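Local atomic coordinates of SusD homolog (Bacteroides thetaiotaomicron, PDB entry 3SGH), a protein that probably binds glycans at the outer membrane of a gut bacterium, as a SusD-like lipoprotein working with a partner in sugar uptake. Residues 342-345 against 346-350; 350-354 against 355-359. All blocks are in the same frame, centred on the assembly; numbering follows the deposited sequence.

Overall arrangement
Both contacts lie on one helix, 340-354, and its exit. Contact 1 (342-345 against 346-350) is the helix body, one face packed among helices 319-331 and 403-417 and another carrying a water-bridged glutamate and arginine. Contact 2 (350-354 against 355-359) is the C-terminal end, where the chain leaves through a Schellman motif toward helix 360-364. The two share Leu350, and their centres are about 11 Å apart. Helix 360-364 ties them together, since Val348 of contact 1 and Phe352 of contact 2 both meet Tyr363. Each contact's centre is about 20 Å from the centre of the chain, and both are structural parts of the helix and its exit.

Contact 1: residues 342-345 against 346-350; sequences TFYE and KGVRL
Tyr344 and Val348, one turn apart on helix 340-354, make the packed side of this contact. CG2 of Val348 stands over one face of the Tyr344 ring, 4.4 Å from CZ, and the same methyl lies 3.3 Å from the carbonyl O of Tyr344. Val348 can do both because CG2 is the branch beside its own backbone N, while CG1 is anti to that N (chi1 179°). Helix 403-417 packs against both residues through Gln413, and the tyrosine hydroxyl is hydrogen-bonded to the carbonyl of Ile395. Phe343 is also buried, against Arg326 and Ala327 of helix 319-331, and CD of Lys346 reaches the edge of its ring 4.3 Å from CD1. Four i to i+4 backbone bonds hold this part of the helix, from Lys346 N to Thr342 O through to Arg349 N to Glu345 O.

The Glu345–Arg349 side is looser and wet. OE1 of Glu345 stays 5.1 Å from NH2 of Arg349, and two waters fill in: one joins OE1 to NE, lying 2.6 Å from NE, and the other links OE2 to NH2 by weak bonds. Both waters sit in the guanidinium plane at its edge, while NH1 makes a salt bridge to Asp361. Glu345 and Arg349 therefore probably feel each other's charge mainly through water, while the arginine's direct partner is on the following helix.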
loop_
_atom_site.group_PDB
_atom_site.type_symbol
_atom_site.label_atom_id
_atom_site.label_comp_id
_atom_site.label_asym_id
_atom_site.label_seq_id
_atom_site.Cartn_x
_atom_site.Cartn_y
_atom_site.Cartn_z
ATOM N N THR A 342 -8.461 -22.213 -3.229
ATOM C CA THR A 342 -7.158 -22.712 -2.852
ATOM C C THR A 342 -6.242 -21.537 -2.500
ATOM O O THR A 342 -5.599 -21.521 -1.435
ATOM C CB THR A 342 -6.514 -23.553 -4.018
ATOM O OG1 THR A 342 -7.339 -24.713 -4.278
ATOM C CG2 THR A 342 -5.052 -23.964 -3.621
ATOM N N PHE A 343 -6.264 -20.506 -3.324
ATOM C CA PHE A 343 -5.427 -19.342 -3.066
ATOM C C PHE A 343 -5.901 -18.505 -1.873
ATOM O O PHE A 343 -5.067 -18.011 -1.096
ATOM C CB PHE A 343 -5.238 -18.486 -4.319
ATOM C CG PHE A 343 -4.355 -19.123 -5.362
ATOM C CD1 PHE A 343 -3.051 -19.495 -5.065
ATOM C CD2 PHE A 343 -4.822 -19.320 -6.663
ATOM C CE1 PHE A 343 -2.232 -20.079 -6.039
ATOM C CE2 PHE A 343 -3.997 -19.879 -7.639
ATOM C CZ PHE A 343 -2.704 -20.268 -7.311
ATOM N N TYR A 344 -7.224 -18.391 -1.706
ATOM C CA TYR A 344 -7.786 -17.721 -0.524
ATOM C C TYR A 344 -7.310 -18.363 0.778
ATOM O O TYR A 344 -6.772 -17.670 1.676
ATOM C CB TYR A 344 -9.301 -17.725 -0.623
ATOM C CG TYR A 344 -10.030 -17.173 0.565
ATOM C CD1 TYR A 344 -10.144 -15.799 0.756
ATOM C CD2 TYR A 344 -10.671 -18.027 1.473
ATOM C CE1 TYR A 344 -10.853 -15.289 1.805
ATOM C CE2 TYR A 344 -11.385 -17.508 2.550
ATOM C CZ TYR A 344 -11.472 -16.145 2.710
ATOM O OH TYR A 344 -12.182 -15.613 3.771
ATOM N N GLU A 345 -7.512 -19.679 0.903
ATOM C CA GLU A 345 -7.108 -20.372 2.101
ATOM C C GLU A 345 -5.603 -20.319 2.299
ATOM O O GLU A 345 -5.137 -20.168 3.440
ATOM C CB GLU A 345 -7.621 -21.806 2.115
ATOM C CG GLU A 345 -9.171 -21.839 2.153
ATOM C CD GLU A 345 -9.766 -23.140 2.622
ATOM O OE1 GLU A 345 -9.195 -24.217 2.276
ATOM O OE2 GLU A 345 -10.826 -23.067 3.301
ATOM N N LYS A 346 -4.854 -20.401 1.195
ATOM C CA LYS A 346 -3.387 -20.315 1.254
ATOM C C LYS A 346 -2.981 -18.962 1.823
ATOM O O LYS A 346 -2.111 -18.875 2.711
ATOM C CB LYS A 346 -2.773 -20.537 -0.152
ATOM C CG LYS A 346 -1.281 -20.545 -0.162
ATOM C CD LYS A 346 -0.724 -20.551 -1.604
ATOM C CE LYS A 346 0.740 -20.165 -1.593
ATOM N NZ LYS A 346 1.607 -21.245 -1.082
ATOM N N GLY A 347 -3.603 -17.905 1.319
ATOM C CA GLY A 347 -3.333 -16.539 1.757
ATOM C C GLY A 347 -3.582 -16.340 3.245
ATOM O O GLY A 347 -2.758 -15.728 3.956
ATOM N N VAL A 348 -4.723 -16.835 3.716
ATOM C CA VAL A 348 -5.087 -16.690 5.135
ATOM C C VAL A 348 -4.070 -17.451 5.980
ATOM O O VAL A 348 -3.558 -16.926 6.967
ATOM C CB VAL A 348 -6.498 -17.202 5.423
ATOM C CG1 VAL A 348 -6.814 -17.062 6.910
ATOM C CG2 VAL A 348 -7.515 -16.399 4.587
ATOM N N ARG A 349 -3.714 -18.675 5.558
ATOM C CA ARG A 349 -2.744 -19.466 6.341
ATOM C C ARG A 349 -1.335 -18.830 6.330
ATOM O O ARG A 349 -0.648 -18.816 7.351
ATOM C CB ARG A 349 -2.674 -20.902 5.847
ATOM C CG ARG A 349 -3.930 -21.715 6.150
ATOM C CD ARG A 349 -3.776 -23.148 5.643
ATOM N NE ARG A 349 -5.080 -23.791 5.684
ATOM C CZ ARG A 349 -5.609 -24.304 6.778
ATOM N NH1 ARG A 349 -4.923 -24.302 7.913
ATOM N NH2 ARG A 349 -6.821 -24.847 6.731
ATOM N N LEU A 350 -0.929 -18.250 5.201
ATOM C CA LEU A 350 0.352 -17.539 5.124
ATOM C C LEU A 350 0.392 -16.332 6.048
ATOM O O LEU A 350 1.415 -16.001 6.619
ATOM C CB LEU A 350 0.642 -17.056 3.689
ATOM C CG LEU A 350 1.158 -18.147 2.760
ATOM C CD1 LEU A 350 1.257 -17.493 1.411
ATOM C CD2 LEU A 350 2.507 -18.676 3.255
HETATM O O HOH W 1 -9.682 -25.048 5.549
HETATM O O HOH W 2 -6.610 -24.685 3.812
#

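Contact 2: residues 350-354 against 355-359; sequences LSFEE and FGVSG
The first torsions of Phe352 and Val357 set the ring and CG1 against each other: the phenylalanine's CG is anti to its carbonyl carbon (chi1 -84°), and the valine's CG1 is anti to the backbone N (chi1 176°). The side chains cross obliquely, CG1 of Val357 lying 3.7 Å from CD2 of the ring. The carbonyl O of Ser358 comes to the ring edge, 3.6 Å from both CD2 and CE2 of Phe352, and CE2 also touches Gly359 C. Replacing Phe352 with an alanine removes the ring, which would probably open a gap beside CG1 of Val357 and take away the packing against Ser358 O and Gly359.

Beside this apolar contact the helix ends in a Schellman motif. Val357 N donates to Phe352 O at 3.0 Å in a nearly straight bond (168°), and Gly356 N donates to Glu353 O at 3.1 Å from well above the carbonyl plane. Gly356 has the positive phi on which this reversal turns, a conformation that favours glycine. Phe355 N makes two weak bonds, to Ser351 O and Phe352 O, and the edge of its ring also faces Ser351 O, with CD1 3.6 Å away.

Outside the turn, Glu354 bends away to hydrogen-bond Tyr228 and Ser226, on and next to strand 227-229. Phe355 meets Tyr270 of helix 267-270, and Phe352 meets Tyr363, joining the helix end to helix 360-364.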
loop_
_atom_site.group_PDB
_atom_site.type_symbol
_atom_site.label_atom_id
_atom_site.label_comp_id
_atom_site.label_asym_id
_atom_site.label_seq_id
_atom_site.Cartn_x
_atom_site.Cartn_y
_atom_site.Cartn_z
ATOM N N LEU A 350 -0.929 -18.250 5.201
ATOM C CA LEU A 350 0.352 -17.539 5.124
ATOM C C LEU A 350 0.392 -16.332 6.048
ATOM O O LEU A 350 1.415 -16.001 6.619
ATOM C CB LEU A 350 0.642 -17.056 3.689
ATOM C CG LEU A 350 1.158 -18.147 2.760
ATOM C CD1 LEU A 350 1.257 -17.493 1.411
ATOM C CD2 LEU A 350 2.507 -18.676 3.255
ATOM N N SER A 351 -0.732 -15.639 6.147
ATOM C CA SER A 351 -0.830 -14.432 6.967
ATOM C C SER A 351 -0.684 -14.788 8.429
ATOM O O SER A 351 0.042 -14.123 9.179
ATOM C CB SER A 351 -2.211 -13.814 6.734
ATOM O OG SER A 351 -2.404 -12.706 7.576
ATOM N N PHE A 352 -1.395 -15.823 8.864
ATOM C CA PHE A 352 -1.238 -16.318 10.214
ATOM C C PHE A 352 0.204 -16.733 10.459
ATOM O O PHE A 352 0.800 -16.320 11.442
ATOM C CB PHE A 352 -2.131 -17.518 10.499
ATOM C CG PHE A 352 -3.549 -17.168 10.900
ATOM C CD1 PHE A 352 -4.373 -16.391 10.098
ATOM C CD2 PHE A 352 -4.076 -17.639 12.079
ATOM C CE1 PHE A 352 -5.699 -16.115 10.492
ATOM C CE2 PHE A 352 -5.397 -17.379 12.419
ATOM C CZ PHE A 352 -6.185 -16.612 11.645
ATOM N N GLU A 353 0.754 -17.529 9.537
ATOM C CA GLU A 353 2.112 -17.992 9.661
ATOM C C GLU A 353 3.120 -16.840 9.750
ATOM O O GLU A 353 4.035 -16.871 10.568
ATOM C CB GLU A 353 2.489 -18.940 8.504
ATOM C CG GLU A 353 3.835 -19.598 8.762
ATOM C CD GLU A 353 4.253 -20.547 7.651
ATOM O OE1 GLU A 353 3.530 -20.604 6.620
ATOM O OE2 GLU A 353 5.317 -21.201 7.820
ATOM N N GLU A 354 2.975 -15.855 8.874
ATOM C CA GLU A 354 3.858 -14.702 8.842
ATOM C C GLU A 354 3.988 -14.042 10.215
ATOM O O GLU A 354 5.084 -13.578 10.585
ATOM C CB GLU A 354 3.292 -13.668 7.871
ATOM C CG GLU A 354 4.177 -12.485 7.576
ATOM C CD GLU A 354 5.319 -12.844 6.633
ATOM O OE1 GLU A 354 5.075 -13.578 5.637
ATOM O OE2 GLU A 354 6.444 -12.354 6.870
ATOM N N PHE A 355 2.865 -13.950 10.924
ATOM C CA PHE A 355 2.814 -13.291 12.229
ATOM C C PHE A 355 2.896 -14.257 13.409
ATOM O O PHE A 355 2.760 -13.821 14.541
ATOM C CB PHE A 355 1.552 -12.447 12.324
ATOM C CG PHE A 355 1.690 -11.113 11.639
ATOM C CD1 PHE A 355 1.495 -10.984 10.265
ATOM C CD2 PHE A 355 2.066 -9.991 12.362
ATOM C CE1 PHE A 355 1.651 -9.759 9.641
ATOM C CE2 PHE A 355 2.232 -8.751 11.728
ATOM C CZ PHE A 355 2.034 -8.638 10.365
ATOM N N GLY A 356 3.087 -15.542 13.155
ATOM C CA GLY A 356 3.272 -16.525 14.240
ATOM C C GLY A 356 2.020 -16.817 15.044
ATOM O O GLY A 356 2.082 -17.158 16.246
ATOM N N VAL A 357 0.888 -16.685 14.370
ATOM C CA VAL A 357 -0.414 -16.866 14.966
ATOM C C VAL A 357 -0.952 -18.247 14.597
ATOM O O VAL A 357 -0.814 -18.704 13.460
ATOM C CB VAL A 357 -1.330 -15.718 14.495
ATOM C CG1 VAL A 357 -2.718 -15.891 14.999
ATOM C CG2 VAL A 357 -0.689 -14.376 14.969
ATOM N N SER A 358 -1.539 -18.907 15.578
ATOM C CA SER A 358 -2.148 -20.210 15.396
ATOM C C SER A 358 -3.637 -20.082 15.172
ATOM O O SER A 358 -4.230 -19.040 15.435
ATOM C CB SER A 358 -1.932 -21.039 16.668
ATOM O OG SER A 358 -0.586 -21.447 16.669
ATOM N N GLY A 359 -4.244 -21.171 14.728
ATOM C CA GLY A 359 -5.702 -21.232 14.643
ATOM C C GLY A 359 -6.349 -20.937 13.308
ATOM O O GLY A 359 -7.565 -20.718 13.241
#